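Local coordinates for protein DyP-type peroxidase (Pleurotus ostreatus PC15, PDB 6FSK) that uses heme b to carry out peroxidase reactions as a dye-decolorizing peroxidase and probably oxidises Mn(II) at a non-canonical site, at residues 36-39 with 40-44; 476-479 with 480-484. The protein carries 1 engineered substitution. All blocks are in the same frame, centred on the assembly; numbering follows the deposited sequence.

Both contacts are local, each within one continuous run of chain, and neither encloses a long loop. Contact 1 comes first, over the last turns of helix 31-41 and the residues that follow it. The chain then runs through most of the protein before contact 2, over helix 475-481 and the C-terminal tail. The two therefore stand in series and neither nests in the other. In space their centres are about 9 Å apart and they touch. Met-38 CB meets Phe-482 O at 3.3 Å, and Ile-42 CD1 reaches Leu-478 O. Helix 31-41 is thus tied to the C-terminal helix, and both contacts pack on strand 74-80, away from the heme pocket.

Contact 1 of 2, residues 36-39 with 40-44; sequences ANMA and HFIPH
Met-38 and Phe-41 lie side by side on the buried side of the helix and point the same way. The thioether sulfur is the closest part of the methionine side chain to the ring. Met-38 SD sits 3.7 Å from Phe-41 CD2, near the ring plane. It is 5.0 Å from the ring centroid and 83° off the ring normal. This is a Met-aromatic contact made at the ring edge. The bend at chi2 (-67°) brings the sulfur beside the ring, and the bend at chi3 carries the methyl toward Ile-42. There Met-38 CE comes to 4.1 Å from Ile-42 CG1. Met-38 and Ile-42 cross at about a right angle. Ile-42 also lays its longer branch against the backbone, with CG1 3.3 Å from Met-38 O.

Here the end of the alpha helix passes into a 3-10 turn, in the dimeric alpha+beta barrel domain of the DyP family. Ile-42 N bonds to Met-38 O at 3.0 Å. Asn-37 O accepts two N-H groups. Phe-41 N arrives in the carbonyl plane, whereas His-40 N comes from above it. His-44 N then bonds to Phe-41 O in the 3-10 turn. The apolar side is covered by other parts of the fold. Phe-157 meets the Phe-41 ring edge-to-face, and Val-75 and Val-77 of strand 74-80 also touch Phe-41.

The solvent side is looser. His-40 is exposed, and its ND1 stays 3.8 Å from Ala-36 O without a hydrogen bond. Pro-43 is also exposed, though its CD still touches Ala-39 O at 3.4 Å.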
# COMPACT_ATOMS: atom_id res chain seq x y z
N ALA A 36 -9.22 -25.97 16.20
CA ALA A 36 -10.28 -25.92 17.17
C ALA A 36 -10.45 -24.49 17.75
O ALA A 36 -11.55 -24.01 17.98
CB ALA A 36 -9.99 -26.94 18.29
N ASN A 37 -9.31 -23.78 18.05
CA ASN A 37 -9.37 -22.48 18.60
C ASN A 37 -9.98 -21.43 17.58
O ASN A 37 -10.69 -20.50 17.94
CB ASN A 37 -7.96 -22.01 18.99
CG ASN A 37 -7.35 -22.79 20.12
OD1 ASN A 37 -8.02 -23.57 20.87
ND2 ASN A 37 -6.08 -22.63 20.28
N MET A 38 -9.72 -21.69 16.32
CA MET A 38 -10.21 -20.86 15.24
C MET A 38 -11.72 -20.77 15.29
O MET A 38 -12.32 -19.74 15.03
CB MET A 38 -9.81 -21.35 13.89
CG MET A 38 -8.43 -20.89 13.46
SD MET A 38 -8.24 -19.11 13.17
CE MET A 38 -9.26 -18.82 11.70
N ALA A 39 -12.37 -21.83 15.71
CA ALA A 39 -13.83 -21.71 15.83
C ALA A 39 -14.37 -20.68 16.74
O ALA A 39 -15.42 -20.10 16.51
CB ALA A 39 -14.40 -23.09 16.19
N HIS A 40 -13.63 -20.40 17.82
CA HIS A 40 -13.96 -19.40 18.72
C HIS A 40 -13.53 -18.02 18.28
O HIS A 40 -14.11 -17.05 18.71
CB HIS A 40 -13.31 -19.71 20.06
CG HIS A 40 -13.94 -20.88 20.71
ND1 HIS A 40 -13.38 -22.14 20.70
CD2 HIS A 40 -15.17 -21.01 21.27
CE1 HIS A 40 -14.21 -22.98 21.30
NE2 HIS A 40 -15.30 -22.32 21.64
N PHE A 41 -12.49 -17.95 17.46
CA PHE A 41 -11.99 -16.69 16.92
C PHE A 41 -12.92 -16.12 15.83
O PHE A 41 -13.15 -14.92 15.81
CB PHE A 41 -10.60 -16.92 16.35
CG PHE A 41 -9.95 -15.68 15.70
CD1 PHE A 41 -10.05 -14.43 16.25
CD2 PHE A 41 -9.27 -15.85 14.56
CE1 PHE A 41 -9.42 -13.33 15.66
CE2 PHE A 41 -8.60 -14.78 13.97
CZ PHE A 41 -8.76 -13.53 14.51
N ILE A 42 -13.44 -16.96 14.96
CA ILE A 42 -14.12 -16.49 13.77
C ILE A 42 -15.25 -15.50 14.03
O ILE A 42 -15.38 -14.49 13.35
CB ILE A 42 -14.52 -17.69 12.86
CG1 ILE A 42 -13.32 -18.30 12.19
CG2 ILE A 42 -15.58 -17.25 11.79
CD1 ILE A 42 -13.53 -19.71 11.69
N PRO A 43 -16.10 -15.69 15.06
CA PRO A 43 -17.16 -14.73 15.33
C PRO A 43 -16.74 -13.33 15.73
O PRO A 43 -17.56 -12.44 15.71
CB PRO A 43 -17.97 -15.38 16.48
CG PRO A 43 -17.63 -16.76 16.40
CD PRO A 43 -16.23 -16.89 15.90
N HIS A 44 -15.44 -13.14 16.10
CA HIS A 44 -14.87 -11.83 16.33
C HIS A 44 -14.45 -11.05 15.07
O HIS A 44 -14.21 -9.84 15.18
CB HIS A 44 -13.59 -12.00 17.14
CG HIS A 44 -13.82 -12.29 18.58
ND1 HIS A 44 -13.96 -13.57 19.09
CD2 HIS A 44 -13.95 -11.45 19.62
CE1 HIS A 44 -14.19 -13.50 20.39
NE2 HIS A 44 -14.16 -12.22 20.75

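Contact 2 of 2, residues 476-479 with 480-484; sequences TALK and TKFAI
Leu-478 and Phe-482 cross obliquely one helical turn apart, with a leucine methyl over the face of the ring. This is a CH-pi contact at the end of the C-terminal helix, where the chain leaves the last turn for its tail. Leu-478 CD2 lies 4.3 Å from the Phe-482 ring centroid, 24° off the ring normal and shifted from the centre to one side of the ring. Phe-482 CG is anti to its own carbonyl carbon (chi1 -65°), which turns the ring back along the helix. Ala-477 O lies at the ring edge, 3.4 Å from Phe-482 CD1. Phe-79 of strand 74-80 packs against the Phe-482 ring.

The exposed side of the turn is polar. Thr-480 points its hydroxyl back at Thr-476 O, and OG1 donates to that oxygen at 2.8 Å. Chi1 of 61° sets OG1 between the backbone N and the carbonyl carbon. Thr-480 N bonds to the same oxygen from the opposite face of its plane, so two donors grip one carbonyl. Lys-481 N bonds to Ala-477 O, and Phe-482 N to Leu-478 O. At the start of the tail, Ala-483 CB turns toward the helix and packs 3.4 Å from Leu-478 O. A water molecule bridges the helix end and the tail, donating to Lys-479 O at 3.0 Å and to Ala-483 O at 2.8 Å.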
# COMPACT_ATOMS: atom_id res chain seq x y z
N THR A 476 -16.79 -17.92 5.32
CA THR A 476 -17.07 -19.36 5.16
C THR A 476 -15.79 -20.19 4.87
O THR A 476 -15.73 -21.34 5.27
CB THR A 476 -18.12 -19.66 4.12
OG1 THR A 476 -17.71 -19.08 2.92
CG2 THR A 476 -19.43 -19.11 4.50
N ALA A 477 -14.75 -19.63 4.23
CA ALA A 477 -13.49 -20.32 4.09
C ALA A 477 -12.87 -20.60 5.46
O ALA A 477 -12.39 -21.72 5.69
CB ALA A 477 -12.49 -19.56 3.24
N LEU A 478 -12.86 -19.60 6.32
CA LEU A 478 -12.32 -19.81 7.67
C LEU A 478 -13.09 -20.94 8.41
O LEU A 478 -12.46 -21.76 9.09
CB LEU A 478 -12.29 -18.55 8.47
CG LEU A 478 -11.47 -17.38 7.93
CD1 LEU A 478 -11.72 -16.08 8.66
CD2 LEU A 478 -10.02 -17.72 8.00
N LYS A 479 -14.40 -20.94 8.29
CA LYS A 479 -15.21 -21.93 9.02
C LYS A 479 -14.99 -23.32 8.49
O LYS A 479 -14.94 -24.27 9.29
CB LYS A 479 -16.68 -21.55 8.98
CG LYS A 479 -17.10 -20.36 9.82
CD LYS A 479 -18.60 -20.14 9.64
CE LYS A 479 -19.17 -18.82 10.01
NZ LYS A 479 -19.23 -18.59 11.44
N THR A 480 -14.78 -23.46 7.20
CA THR A 480 -14.69 -24.78 6.59
C THR A 480 -13.30 -25.34 6.40
O THR A 480 -13.09 -26.60 6.35
CB THR A 480 -15.41 -24.78 5.21
OG1 THR A 480 -14.81 -23.83 4.30
CG2 THR A 480 -16.82 -24.44 5.38
N LYS A 481 -12.30 -24.48 6.20
CA LYS A 481 -10.95 -24.95 5.95
C LYS A 481 -9.96 -24.69 7.07
O LYS A 481 -8.93 -25.36 7.14
CB LYS A 481 -10.37 -24.35 4.67
CG LYS A 481 -11.21 -24.57 3.42
CD LYS A 481 -11.24 -26.03 2.96
CE LYS A 481 -9.87 -26.49 2.49
NZ LYS A 481 -9.94 -27.81 1.79
N PHE A 482 -10.27 -23.71 7.90
CA PHE A 482 -9.33 -23.26 8.94
C PHE A 482 -9.80 -23.64 10.36
O PHE A 482 -9.14 -23.27 11.33
CB PHE A 482 -9.09 -21.76 8.85
CG PHE A 482 -8.39 -21.37 7.59
CD1 PHE A 482 -9.10 -21.25 6.39
CD2 PHE A 482 -7.07 -21.01 7.56
CE1 PHE A 482 -8.44 -20.86 5.21
CE2 PHE A 482 -6.43 -20.71 6.44
CZ PHE A 482 -7.08 -20.56 5.21
N ALA A 483 -10.99 -24.23 10.53
CA ALA A 483 -11.61 -24.42 11.85
C ALA A 483 -12.18 -25.83 11.94
O ALA A 483 -12.49 -26.43 10.93
CB ALA A 483 -12.74 -23.45 12.08
N ILE A 484 -12.34 -26.32 13.17
CA ILE A 484 -13.06 -27.62 13.39
C ILE A 484 -14.14 -27.43 14.42
O ILE A 484 -13.88 -26.72 15.40
CB ILE A 484 -12.13 -28.81 13.76
CG1 ILE A 484 -11.38 -28.58 15.06
CG2 ILE A 484 -11.20 -29.18 12.58
CD1 ILE A 484 -10.24 -29.56 15.34
O HOH W 1 -14.81 -27.30 9.54